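Local coordinates for dihydrodipicolinate synthase family protein (Sinorhizobium meliloti, PDB 4DNH) that is of unknown function but folds as a TIM barrel and may be related to dihydrodipicolinate synthases, at residues A40-A45 with G326-A331. Numbering follows the deposited sequence.
Sequences AAHVVA and GVVFLA
His42 meets Val327, Val328 and Ala331 where the chain leaves the first strand of a parallel (beta/alpha)8, or TIM, barrel. The loop that follows strand 37-40 carries the histidine. The three partners lie along one side of helix 323-333, well beyond the last barrel strand in sequence. All four residues are buried.

The contact across the two segments is nonpolar. CB of His42 already points at the helix; with CG between the backbone N and the carbonyl carbon (chi1 70°) the ring runs past Val328 toward Ala331. Val328 offers CG2, the methyl anti to its carbonyl carbon, and this methyl lies 3.8 Å from His42 CD2. It also touches CB and CG of the histidine. Val327 adds a looser contact, with CG1 4.2 Å from His42 CB. The methyl groups approach the imidazole obliquely. Phe67 meets the same ring with its plane at about 60°.

The polar bonds of the imidazole go to other parts of the chain. ND1 hydrogen-bonds to Asp280 OD2, and NE2 makes a weak hydrogen bond to Gln337 OE1. With an alanine in place of His42, Asp280 would probably lose its imidazole partner, Gln337 its weak bond, and a gap would open beside Val328 and Ala331. At the far end of the ring, one turn beyond Val327, Ala331 CB lies 3.8 Å from His42 NE2 and 3.9 Å from His42 CE1.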
loop_
_atom_site.group_PDB
_atom_site.type_symbol
_atom_site.label_atom_id
_atom_site.label_comp_id
_atom_site.label_asym_id
_atom_site.label_seq_id
_atom_site.Cartn_x
_atom_site.Cartn_y
_atom_site.Cartn_z
ATOM N N ALA A 40 -3.780 -0.673 0.240
ATOM C CA ALA A 40 -3.210 -0.132 -0.991
ATOM C C ALA A 40 -3.088 -1.305 -1.960
ATOM O O ALA A 40 -2.312 -2.229 -1.717
ATOM C CB ALA A 40 -1.860 0.505 -0.725
ATOM N N ALA A 41 -3.853 -1.280 -3.049
ATOM C CA ALA A 41 -4.031 -2.480 -3.843
ATOM C C ALA A 41 -3.098 -2.542 -5.048
ATOM O O ALA A 41 -2.815 -1.524 -5.693
ATOM C CB ALA A 41 -5.482 -2.600 -4.289
ATOM N N HIS A 42 -2.653 -3.755 -5.361
ATOM C CA HIS A 42 -1.696 -4.001 -6.438
ATOM C C HIS A 42 -2.394 -4.045 -7.775
ATOM O O HIS A 42 -3.631 -4.058 -7.841
ATOM C CB HIS A 42 -0.965 -5.318 -6.183
ATOM C CG HIS A 42 -1.836 -6.533 -6.357
ATOM N ND1 HIS A 42 -2.688 -6.950 -5.409
ATOM C CD2 HIS A 42 -1.975 -7.416 -7.427
ATOM C CE1 HIS A 42 -3.331 -8.050 -5.840
ATOM N NE2 HIS A 42 -2.897 -8.328 -7.076
ATOM N N VAL A 43 -1.596 -4.086 -8.844
ATOM C CA VAL A 43 -2.085 -4.174 -10.220
ATOM C C VAL A 43 -1.758 -5.519 -10.863
ATOM O O VAL A 43 -0.635 -5.997 -10.756
ATOM C CB VAL A 43 -1.474 -3.055 -11.092
ATOM C CG1 VAL A 43 -1.840 -3.256 -12.565
ATOM C CG2 VAL A 43 -1.970 -1.704 -10.618
ATOM N N VAL A 44 -2.731 -6.122 -11.538
ATOM C CA VAL A 44 -2.496 -7.320 -12.327
ATOM C C VAL A 44 -2.077 -6.965 -13.761
ATOM O O VAL A 44 -2.848 -6.332 -14.519
ATOM C CB VAL A 44 -3.729 -8.234 -12.365
ATOM C CG1 VAL A 44 -3.416 -9.563 -13.078
ATOM C CG2 VAL A 44 -4.212 -8.477 -10.945
ATOM N N ALA A 45 -0.862 -7.381 -14.140
ATOM C CA ALA A 45 -0.416 -7.199 -15.523
ATOM C C ALA A 45 -1.098 -8.165 -16.494
ATOM O O ALA A 45 -1.567 -9.237 -16.110
ATOM C CB ALA A 45 1.102 -7.317 -15.626
ATOM N N GLY A 326 6.438 -9.560 -3.366
ATOM C CA GLY A 326 5.895 -10.498 -2.389
ATOM C C GLY A 326 4.374 -10.410 -2.308
ATOM O O GLY A 326 3.676 -11.402 -2.062
ATOM N N VAL A 327 3.846 -9.212 -2.521
ATOM C CA VAL A 327 2.401 -9.020 -2.455
ATOM C C VAL A 327 1.698 -9.759 -3.612
ATOM O O VAL A 327 0.782 -10.554 -3.397
ATOM C CB VAL A 327 2.077 -7.509 -2.428
ATOM C CG1 VAL A 327 0.616 -7.256 -2.751
ATOM C CG2 VAL A 327 2.442 -6.938 -1.054
ATOM N N VAL A 328 2.162 -9.504 -4.834
ATOM C CA VAL A 328 1.625 -10.134 -6.010
ATOM C C VAL A 328 1.922 -11.642 -6.009
ATOM O O VAL A 328 1.077 -12.446 -6.410
ATOM C CB VAL A 328 2.172 -9.466 -7.271
ATOM C CG1 VAL A 328 1.662 -10.174 -8.517
ATOM C CG2 VAL A 328 1.820 -7.986 -7.272
ATOM N N PHE A 329 3.091 -12.046 -5.530
ATOM C CA PHE A 329 3.331 -13.488 -5.400
ATOM C C PHE A 329 2.298 -14.138 -4.487
ATOM O O PHE A 329 1.826 -15.238 -4.752
ATOM C CB PHE A 329 4.736 -13.785 -4.888
ATOM C CG PHE A 329 5.083 -15.250 -4.906
ATOM C CD1 PHE A 329 5.248 -15.931 -6.108
ATOM C CD2 PHE A 329 5.257 -15.948 -3.726
ATOM C CE1 PHE A 329 5.584 -17.267 -6.135
ATOM C CE2 PHE A 329 5.591 -17.290 -3.743
ATOM C CZ PHE A 329 5.755 -17.950 -4.953
ATOM N N LEU A 330 1.944 -13.455 -3.407
ATOM C CA LEU A 330 0.962 -14.003 -2.514
ATOM C C LEU A 330 -0.433 -14.031 -3.178
ATOM O O LEU A 330 -1.142 -15.031 -3.070
ATOM C CB LEU A 330 0.986 -13.299 -1.155
ATOM C CG LEU A 330 0.243 -14.084 -0.056
ATOM C CD1 LEU A 330 0.614 -15.568 -0.033
ATOM C CD2 LEU A 330 0.359 -13.436 1.327
ATOM N N ALA A 331 -0.809 -12.967 -3.892
ATOM C CA ALA A 331 -2.025 -13.012 -4.707
ATOM C C ALA A 331 -2.050 -14.232 -5.632
ATOM O O ALA A 331 -3.087 -14.884 -5.755
ATOM C CB ALA A 331 -2.204 -11.734 -5.507
#